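PDB 3UXF: fimbrial subunit type 1 from Actinomyces oris, which serves as the major subunit of type 1 fimbriae, the protein filaments that the bacterium carries on its cell wall. Local coordinates for residues E442-L447 and P464-A469; K355-K360 and K475-V480; P195-D200 and I422-A427. All blocks are in the same frame, centred on the assembly; numbering follows the deposited sequence.

Interaction 1. Residues E442-L447 and P464-A469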
loop_
_atom_site.group_PDB
_atom_site.type_symbol
_atom_site.label_atom_id
_atom_site.label_comp_id
_atom_site.label_asym_id
_atom_site.label_seq_id
_atom_site.Cartn_x
_atom_site.Cartn_y
_atom_site.Cartn_z
ATOM N N GLU A 442 -16.699 15.149 17.573
ATOM C CA GLU A 442 -17.454 14.384 16.587
ATOM C C GLU A 442 -17.071 12.894 16.606
ATOM O O GLU A 442 -17.787 12.056 16.044
ATOM C CB GLU A 442 -17.285 14.943 15.189
ATOM C CG GLU A 442 -17.926 16.320 15.053
ATOM C CD GLU A 442 -17.868 16.847 13.647
ATOM O OE1 GLU A 442 -16.945 16.461 12.892
ATOM O OE2 GLU A 442 -18.754 17.657 13.300
ATOM N N ASP A 443 -15.970 12.560 17.267
ATOM C CA ASP A 443 -15.392 11.198 17.187
ATOM C C ASP A 443 -15.872 10.335 18.353
ATOM O O ASP A 443 -15.087 9.846 19.159
ATOM C CB ASP A 443 -13.873 11.278 17.176
ATOM C CG ASP A 443 -13.349 11.961 15.932
ATOM O OD1 ASP A 443 -13.777 11.613 14.812
ATOM O OD2 ASP A 443 -12.521 12.886 16.061
ATOM N N TYR A 444 -17.191 10.140 18.420
ATOM C CA TYR A 444 -17.808 9.356 19.487
ATOM C C TYR A 444 -18.835 8.368 18.950
ATOM O O TYR A 444 -19.438 8.579 17.888
ATOM C CB TYR A 444 -18.506 10.272 20.482
ATOM C CG TYR A 444 -17.596 10.848 21.524
ATOM C CD1 TYR A 444 -17.296 10.134 22.663
ATOM C CD2 TYR A 444 -17.089 12.139 21.391
ATOM C CE1 TYR A 444 -16.482 10.651 23.624
ATOM C CE2 TYR A 444 -16.258 12.670 22.371
ATOM C CZ TYR A 444 -15.986 11.921 23.486
ATOM O OH TYR A 444 -15.173 12.433 24.488
ATOM N N TYR A 445 -19.050 7.312 19.724
ATOM C CA TYR A 445 -20.303 6.574 19.646
ATOM C C TYR A 445 -21.182 7.000 20.825
ATOM O O TYR A 445 -20.681 7.587 21.783
ATOM C CB TYR A 445 -20.015 5.079 19.789
ATOM C CG TYR A 445 -19.237 4.534 18.626
ATOM C CD1 TYR A 445 -19.744 4.630 17.331
ATOM C CD2 TYR A 445 -18.013 3.906 18.808
ATOM C CE1 TYR A 445 -19.017 4.123 16.233
ATOM C CE2 TYR A 445 -17.269 3.389 17.723
ATOM C CZ TYR A 445 -17.793 3.500 16.433
ATOM O OH TYR A 445 -17.066 3.028 15.351
ATOM N N CYS A 446 -22.476 6.680 20.772
ATOM C CA CYS A 446 -23.409 6.964 21.869
ATOM C C CYS A 446 -24.238 5.728 22.108
ATOM O O CYS A 446 -24.750 5.146 21.148
ATOM C CB CYS A 446 -24.386 8.114 21.471
ATOM S SG CYS A 446 -23.627 9.750 21.861
ATOM N N LEU A 447 -24.395 5.336 23.364
ATOM C CA LEU A 447 -25.474 4.388 23.711
ATOM C C LEU A 447 -26.755 5.166 23.884
ATOM O O LEU A 447 -26.743 6.250 24.440
ATOM C CB LEU A 447 -25.165 3.704 25.029
ATOM C CG LEU A 447 -23.916 2.843 25.073
ATOM C CD1 LEU A 447 -23.697 2.365 26.483
ATOM C CD2 LEU A 447 -24.037 1.686 24.090
ATOM N N PRO A 464 -22.164 9.025 25.558
ATOM C CA PRO A 464 -21.025 8.922 24.634
ATOM C C PRO A 464 -19.970 8.005 25.184
ATOM O O PRO A 464 -19.759 7.950 26.403
ATOM C CB PRO A 464 -20.508 10.352 24.546
ATOM C CG PRO A 464 -21.721 11.185 24.864
ATOM C CD PRO A 464 -22.421 10.411 25.955
ATOM N N PHE A 465 -19.285 7.327 24.273
ATOM C CA PHE A 465 -18.121 6.503 24.606
ATOM C C PHE A 465 -17.275 6.320 23.375
ATOM O O PHE A 465 -17.719 6.597 22.259
ATOM C CB PHE A 465 -18.548 5.129 25.170
ATOM C CG PHE A 465 -19.159 4.213 24.135
ATOM C CD1 PHE A 465 -20.508 4.319 23.835
ATOM C CD2 PHE A 465 -18.395 3.230 23.484
ATOM C CE1 PHE A 465 -21.119 3.512 22.876
ATOM C CE2 PHE A 465 -19.012 2.406 22.526
ATOM C CZ PHE A 465 -20.357 2.538 22.225
ATOM N N ARG A 466 -16.034 5.887 23.575
ATOM C CA ARG A 466 -15.120 5.627 22.472
ATOM C C ARG A 466 -14.586 4.216 22.559
ATOM O O ARG A 466 -14.384 3.676 23.660
ATOM C CB ARG A 466 -13.954 6.609 22.497
ATOM C CG ARG A 466 -14.342 7.988 22.010
ATOM C CD ARG A 466 -13.152 8.942 22.146
ATOM N NE ARG A 466 -13.442 10.205 21.496
ATOM C CZ ARG A 466 -12.825 11.352 21.790
ATOM N NH1 ARG A 466 -11.898 11.396 22.750
ATOM N NH2 ARG A 466 -13.157 12.464 21.130
ATOM N N VAL A 467 -14.350 3.627 21.387
ATOM C CA VAL A 467 -13.569 2.409 21.268
ATOM C C VAL A 467 -12.244 2.861 20.716
ATOM O O VAL A 467 -12.178 3.450 19.649
ATOM C CB VAL A 467 -14.275 1.383 20.320
ATOM C CG1 VAL A 467 -13.350 0.198 20.027
ATOM C CG2 VAL A 467 -15.574 0.885 20.965
ATOM N N LEU A 468 -11.180 2.649 21.498
ATOM C CA LEU A 468 -9.850 3.057 21.077
ATOM C C LEU A 468 -9.039 1.931 20.477
ATOM O O LEU A 468 -9.115 0.788 20.923
ATOM C CB LEU A 468 -9.107 3.634 22.278
ATOM C CG LEU A 468 -9.800 4.860 22.900
ATOM C CD1 LEU A 468 -8.948 5.317 24.072
ATOM C CD2 LEU A 468 -10.014 5.990 21.878
ATOM N N ALA A 469 -8.270 2.255 19.452
ATOM C CA ALA A 469 -7.422 1.287 18.768
ATOM C C ALA A 469 -6.538 0.535 19.744
ATOM O O ALA A 469 -6.288 -0.662 19.561
ATOM C CB ALA A 469 -6.545 2.004 17.744
#
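Y444 and R466 form a cation-pi stack at the open end of the beta hairpin of strands 444-451 and 463-465, in the prealbumin-like domain of the pilin. The pair is a worked example of how side chains can prolong a very short strand pairing. The guanidinium lies over one face of the tyrosine ring, their planes 17° apart, with R466 CZ 4.0 Å from the centroid of the Y444 ring. An extended chain from CG to NE carries it there. Its rotation is set from the edge: R466 NE donates to D443 O at 2.9 Å, with the acceptor close to the guanidinium plane. Face and edge of one arginine thus do different work. The inverse gamma turn centred on D443 presents that carbonyl, while the D443 carboxylate turns to K436.

Further along, Y445 and F465 are an antiparallel hydrogen-bonded pair, with Y445 N to F465 O at 3.0 Å and F465 N to Y445 O at 2.9 Å. Their side chains share one face of the sheet. F465 CG is held between its backbone N and carbonyl carbon (chi1 71°), which brings the ring back against the partner strand. Y445 CB then sits over the ring face in a CH-pi contact, 3.8 Å from the F465 centroid, and L447 CG lies 3.6 Å from F465 CE1. The two aromatic rings themselves meet obliquely.

On the other face C446 and P464 are a non-hydrogen-bonded pair, and C446 SG, in a disulfide with C382, rests 3.8 Å from P464 CG.

Interaction 2. Residues K355-K360 and K475-V480. Unlike the reference sequence in segment 355-360: I357 (reference Val).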
loop_
_atom_site.group_PDB
_atom_site.type_symbol
_atom_site.label_atom_id
_atom_site.label_comp_id
_atom_site.label_asym_id
_atom_site.label_seq_id
_atom_site.Cartn_x
_atom_site.Cartn_y
_atom_site.Cartn_z
ATOM N N LYS A 355 -14.532 -5.059 20.906
ATOM C CA LYS A 355 -15.689 -5.500 21.688
ATOM C C LYS A 355 -16.023 -4.463 22.730
ATOM O O LYS A 355 -15.111 -3.886 23.319
ATOM C CB LYS A 355 -15.295 -6.801 22.395
ATOM C CG LYS A 355 -16.342 -7.268 23.419
ATOM C CD LYS A 355 -15.947 -8.597 24.139
ATOM C CE LYS A 355 -15.481 -9.666 23.157
ATOM N NZ LYS A 355 -16.632 -10.314 22.478
ATOM N N VAL A 356 -17.313 -4.208 22.964
ATOM C CA VAL A 356 -17.735 -3.387 24.085
ATOM C C VAL A 356 -18.479 -4.292 25.046
ATOM O O VAL A 356 -19.355 -5.045 24.627
ATOM C CB VAL A 356 -18.687 -2.268 23.619
ATOM C CG1 VAL A 356 -19.253 -1.529 24.798
ATOM C CG2 VAL A 356 -17.918 -1.312 22.660
ATOM N N ILE A 357 -18.122 -4.254 26.327
ATOM C CA ILE A 357 -18.930 -4.960 27.332
ATOM C C ILE A 357 -19.695 -3.914 28.122
ATOM O O ILE A 357 -19.069 -3.063 28.767
ATOM C CB ILE A 357 -18.078 -5.813 28.290
ATOM C CG1 ILE A 357 -17.351 -6.894 27.506
ATOM C CG2 ILE A 357 -18.978 -6.499 29.292
ATOM C CD1 ILE A 357 -16.277 -7.661 28.332
ATOM N N LEU A 358 -21.027 -3.948 28.044
ATOM C CA LEU A 358 -21.852 -2.966 28.723
ATOM C C LEU A 358 -22.322 -3.614 30.017
ATOM O O LEU A 358 -22.963 -4.669 29.980
ATOM C CB LEU A 358 -23.027 -2.613 27.811
ATOM C CG LEU A 358 -23.977 -1.479 28.207
ATOM C CD1 LEU A 358 -24.906 -1.176 27.010
ATOM C CD2 LEU A 358 -24.819 -1.837 29.410
ATOM N N THR A 359 -21.998 -2.988 31.151
ATOM C CA THR A 359 -22.531 -3.422 32.447
ATOM C C THR A 359 -23.593 -2.446 32.919
ATOM O O THR A 359 -23.364 -1.231 32.977
ATOM C CB THR A 359 -21.440 -3.477 33.514
ATOM O OG1 THR A 359 -20.483 -4.468 33.131
ATOM C CG2 THR A 359 -22.033 -3.848 34.903
ATOM N N LYS A 360 -24.764 -2.976 33.243
ATOM C CA LYS A 360 -25.863 -2.152 33.708
ATOM C C LYS A 360 -25.979 -2.228 35.220
ATOM O O LYS A 360 -25.965 -3.308 35.801
ATOM C CB LYS A 360 -27.177 -2.591 33.062
ATOM C CG LYS A 360 -28.366 -1.717 33.418
ATOM C CD LYS A 360 -28.287 -0.365 32.733
ATOM C CE LYS A 360 -29.590 0.399 32.870
ATOM N NZ LYS A 360 -29.777 0.963 34.232
ATOM N N LYS A 475 -7.546 -6.904 21.159
ATOM C CA LYS A 475 -8.772 -7.630 21.490
ATOM C C LYS A 475 -9.122 -7.476 22.959
ATOM O O LYS A 475 -9.598 -8.433 23.585
ATOM C CB LYS A 475 -8.654 -9.106 21.120
ATOM C CG LYS A 475 -8.405 -9.292 19.629
ATOM C CD LYS A 475 -8.382 -10.755 19.264
ATOM C CE LYS A 475 -8.101 -10.951 17.794
ATOM N NZ LYS A 475 -7.682 -12.337 17.512
ATOM N N ALA A 476 -8.872 -6.278 23.487
ATOM C CA ALA A 476 -9.258 -5.957 24.850
ATOM C C ALA A 476 -10.628 -5.306 24.791
ATOM O O ALA A 476 -10.882 -4.487 23.902
ATOM C CB ALA A 476 -8.263 -4.989 25.453
ATOM N N ALA A 477 -11.495 -5.696 25.698
ATOM C CA ALA A 477 -12.818 -5.090 25.750
ATOM C C ALA A 477 -12.796 -3.657 26.188
ATOM O O ALA A 477 -11.998 -3.253 27.045
ATOM C CB ALA A 477 -13.707 -5.890 26.688
ATOM N N THR A 478 -13.719 -2.894 25.605
ATOM C CA THR A 478 -14.011 -1.545 26.078
ATOM C C THR A 478 -15.166 -1.719 27.049
ATOM O O THR A 478 -16.255 -2.158 26.666
ATOM C CB THR A 478 -14.372 -0.623 24.891
ATOM O OG1 THR A 478 -13.219 -0.435 24.077
ATOM C CG2 THR A 478 -14.799 0.770 25.407
ATOM N N GLU A 479 -14.928 -1.403 28.325
ATOM C CA GLU A 479 -15.904 -1.656 29.371
ATOM C C GLU A 479 -16.640 -0.370 29.708
ATOM O O GLU A 479 -16.025 0.636 30.071
ATOM C CB GLU A 479 -15.204 -2.230 30.631
ATOM C CG GLU A 479 -14.639 -3.627 30.325
ATOM C CD GLU A 479 -13.903 -4.270 31.481
ATOM O OE1 GLU A 479 -14.574 -4.785 32.398
ATOM O OE2 GLU A 479 -12.658 -4.221 31.485
ATOM N N VAL A 480 -17.954 -0.395 29.507
ATOM C CA VAL A 480 -18.793 0.760 29.778
ATOM C C VAL A 480 -19.821 0.395 30.822
ATOM O O VAL A 480 -20.491 -0.639 30.725
ATOM C CB VAL A 480 -19.512 1.210 28.484
ATOM C CG1 VAL A 480 -20.415 2.402 28.764
ATOM C CG2 VAL A 480 -18.475 1.626 27.458
HETATM O O HOH W 1 -11.806 -5.839 21.557
HETATM O O HOH W 2 -12.635 -2.732 22.618
#
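V356, I357 and L358 pair in parallel with T478, E479 and V480, and the axes of the two short strand segments are 21° apart. The backbone bonds come first. T478 N donates to K355 O and I357 N to T478 O; V480 N then donates to I357 O at 3.0 Å and T359 N to V480 O at 2.8 Å. K355, I357 and T359 therefore turn backbone N or O to this neighbour, while V356 and L358 bond to strand 419-426. CA-H...O contacts fill in between, as from V356 CA to T478 O at 3.2 Å.

Apolar contacts lie on both faces. I357 CD1 reaches back to A477 CB at 3.5 Å. On the opposite face V356 CG1, anti to the backbone N (chi1 173°), lies 4.2 Å from V480 CG2.

Ahead of T478, water bridges the two segments. One molecule accepts from K355 N at 2.9 Å and also lies close to A476 O; a second sits 2.8 Å from T478 OG1 and near the carbonyl oxygens of K355 and A476.

The last kind of bond is covalent. K360 NZ is linked to CG of D484 in the continuation of the second strand, an isopeptide joining the domain's first and last strands, as in CnaB-type pilin domains. Such a crosslink, added to the hydrogen bonds of a parallel strand pair, probably stops these strands from being pulled apart.

Interaction 3. Residues P195-D200 and I422-A427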
loop_
_atom_site.group_PDB
_atom_site.type_symbol
_atom_site.label_atom_id
_atom_site.label_comp_id
_atom_site.label_asym_id
_atom_site.label_seq_id
_atom_site.Cartn_x
_atom_site.Cartn_y
_atom_site.Cartn_z
ATOM N N PRO A 195 -18.679 1.452 10.682
ATOM C CA PRO A 195 -18.427 1.463 12.124
ATOM C C PRO A 195 -18.851 0.132 12.770
ATOM O O PRO A 195 -18.166 -0.372 13.648
ATOM C CB PRO A 195 -19.299 2.626 12.624
ATOM C CG PRO A 195 -20.392 2.801 11.552
ATOM C CD PRO A 195 -19.664 2.466 10.260
ATOM N N GLY A 196 -19.972 -0.435 12.323
ATOM C CA GLY A 196 -20.409 -1.720 12.857
ATOM C C GLY A 196 -19.773 -2.862 12.088
ATOM O O GLY A 196 -19.758 -2.847 10.851
ATOM N N SER A 197 -19.324 -3.892 12.791
ATOM C CA SER A 197 -18.697 -5.016 12.117
ATOM C C SER A 197 -19.695 -5.706 11.213
ATOM O O SER A 197 -20.883 -5.824 11.528
ATOM C CB SER A 197 -18.097 -6.017 13.122
ATOM O OG SER A 197 -19.102 -6.519 14.016
ATOM N N GLY A 198 -19.158 -6.175 10.096
ATOM C CA GLY A 198 -19.973 -6.867 9.120
ATOM C C GLY A 198 -20.455 -5.994 7.984
ATOM O O GLY A 198 -20.982 -6.497 6.994
ATOM N N ARG A 199 -20.321 -4.676 8.119
ATOM C CA ARG A 199 -20.658 -3.780 7.026
ATOM C C ARG A 199 -19.536 -3.790 5.976
ATOM O O ARG A 199 -18.378 -4.115 6.260
ATOM C CB ARG A 199 -20.831 -2.353 7.566
ATOM C CG ARG A 199 -21.849 -2.245 8.724
ATOM C CD ARG A 199 -23.184 -2.850 8.356
ATOM N NE ARG A 199 -23.965 -1.899 7.550
ATOM C CZ ARG A 199 -25.205 -2.124 7.110
ATOM N NH1 ARG A 199 -25.818 -3.266 7.393
ATOM N NH2 ARG A 199 -25.831 -1.207 6.380
ATOM N N ASP A 200 -19.906 -3.409 4.757
ATOM C CA ASP A 200 -18.999 -3.451 3.622
ATOM C C ASP A 200 -17.749 -2.603 3.854
ATOM O O ASP A 200 -17.862 -1.478 4.346
ATOM C CB ASP A 200 -19.723 -2.887 2.401
ATOM C CG ASP A 200 -20.907 -3.754 1.950
ATOM O OD1 ASP A 200 -21.052 -4.905 2.421
ATOM O OD2 ASP A 200 -21.712 -3.249 1.133
ATOM N N ILE A 422 -21.455 -5.806 22.926
ATOM C CA ILE A 422 -21.756 -5.172 21.652
ATOM C C ILE A 422 -20.543 -5.463 20.764
ATOM O O ILE A 422 -19.455 -4.878 20.932
ATOM C CB ILE A 422 -21.990 -3.673 21.829
ATOM C CG1 ILE A 422 -23.179 -3.458 22.792
ATOM C CG2 ILE A 422 -22.253 -3.037 20.475
ATOM C CD1 ILE A 422 -23.435 -2.020 23.121
ATOM N N ASN A 423 -20.720 -6.417 19.845
ATOM C CA ASN A 423 -19.618 -6.925 19.037
ATOM C C ASN A 423 -19.887 -6.700 17.572
ATOM O O ASN A 423 -20.832 -7.304 17.062
ATOM C CB ASN A 423 -19.521 -8.447 19.199
ATOM C CG ASN A 423 -19.224 -8.884 20.626
ATOM O OD1 ASN A 423 -18.508 -8.184 21.365
ATOM N ND2 ASN A 423 -19.736 -10.025 21.008
ATOM N N TYR A 424 -19.101 -5.904 16.845
ATOM C CA TYR A 424 -17.948 -5.159 17.328
ATOM C C TYR A 424 -17.992 -3.786 16.664
ATOM O O TYR A 424 -18.623 -3.621 15.627
ATOM C CB TYR A 424 -16.656 -5.866 16.919
ATOM C CG TYR A 424 -16.604 -7.322 17.311
ATOM C CD1 TYR A 424 -16.069 -7.710 18.527
ATOM C CD2 TYR A 424 -17.092 -8.308 16.467
ATOM C CE1 TYR A 424 -16.020 -9.033 18.894
ATOM C CE2 TYR A 424 -17.050 -9.639 16.830
ATOM C CZ TYR A 424 -16.512 -9.994 18.047
ATOM O OH TYR A 424 -16.460 -11.312 18.424
ATOM N N LEU A 425 -17.311 -2.809 17.258
ATOM C CA LEU A 425 -17.296 -1.452 16.726
ATOM C C LEU A 425 -15.899 -1.016 16.296
ATOM O O LEU A 425 -14.924 -1.268 16.992
ATOM C CB LEU A 425 -17.837 -0.470 17.767
ATOM C CG LEU A 425 -19.356 -0.413 17.924
ATOM C CD1 LEU A 425 -19.732 0.138 19.288
ATOM C CD2 LEU A 425 -19.973 0.417 16.819
ATOM N N ARG A 426 -15.819 -0.358 15.145
ATOM C CA ARG A 426 -14.547 0.139 14.639
ATOM C C ARG A 426 -14.028 1.238 15.555
ATOM O O ARG A 426 -14.797 2.060 16.036
ATOM C CB ARG A 426 -14.708 0.681 13.218
ATOM C CG ARG A 426 -13.490 0.473 12.320
ATOM C CD ARG A 426 -13.322 1.626 11.338
ATOM N NE ARG A 426 -13.294 2.895 12.051
ATOM C CZ ARG A 426 -14.242 3.819 11.976
ATOM N NH1 ARG A 426 -15.294 3.636 11.189
ATOM N NH2 ARG A 426 -14.136 4.930 12.687
ATOM N N ALA A 427 -12.721 1.248 15.793
ATOM C CA ALA A 427 -12.120 2.247 16.664
ATOM C C ALA A 427 -12.440 3.656 16.183
ATOM O O ALA A 427 -12.392 3.931 14.991
ATOM C CB ALA A 427 -10.617 2.044 16.734
#
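S197 grips both polar backbone atoms of Y424 where the loop between strands 185-190 and 201-208 meets strand 419-426 of the prealbumin-like domain. The loop contains a type II beta turn from G196 to R199, with G198 supplying the positive phi. Strands 185-190 and 201-208 belong to a different sheet, so the contact illustrates how a loop from an earlier part of the chain can be tied to a strand of this domain. Between the two segments there is a single backbone bridge, G196 with L425, and S197 also bonds to G407 through the backbone.

The serine sets the orientation. Its OG stands between the backbone N and the carbonyl carbon (chi1 58°), which brings it over to accept from Y424 N at 2.9 Å, while S197 N donates to Y424 O, also at 2.9 Å. The hydroxyl reaches the Y424 ring from the edge, near its plane, with OG 3.6 Å from CD2. One face of that ring is covered from within the strand: the peptide bond before Y424 is cis, and N423 CB lies 3.3 Å above the ring plane, over the ring centre. Backbone bonds and neighbouring side chains thus both help to fix the tyrosine.

P195 takes the next backbone bond along the strand. Its carbonyl oxygen accepts from R426 N at 2.8 Å, in the carbonyl plane, and L425 brings CD2 to 3.7 Å from the same P195 O. The proline ring also packs on Y445.

The R426 side chain bends at chi2 and chi3, bringing its guanidinium alongside the proline. NE bonds to Y430 O, and weak bonds run from NE and NH2 to A427 O. Within this contact, the guanidinium comes closest to the loop at NH1, 3.9 Å from P195 CA.

The three contacts cluster in and beside the prealbumin-like domain. Interactions 1 and 2 lie about 12 Å apart between centres, as do 1 and 3; 2 and 3 are about 14 Å apart. Interactions 2 and 3 share a sheet, where strand 344-362 runs between 478-484 and 419-426, and V356 O probably bonds to I422 N. Interaction 1 belongs to another sheet; its L447 and F465, with V467 just beyond, pack on L358 and V356. Along the chain, interaction 3 closes before interaction 1 opens, interaction 1 falls between the halves of interaction 2, and interactions 2 and 3 alternate. The crosslinked strand pair thus has interaction 1 against one face and, alongside, the strand that meets the loop of interaction 3.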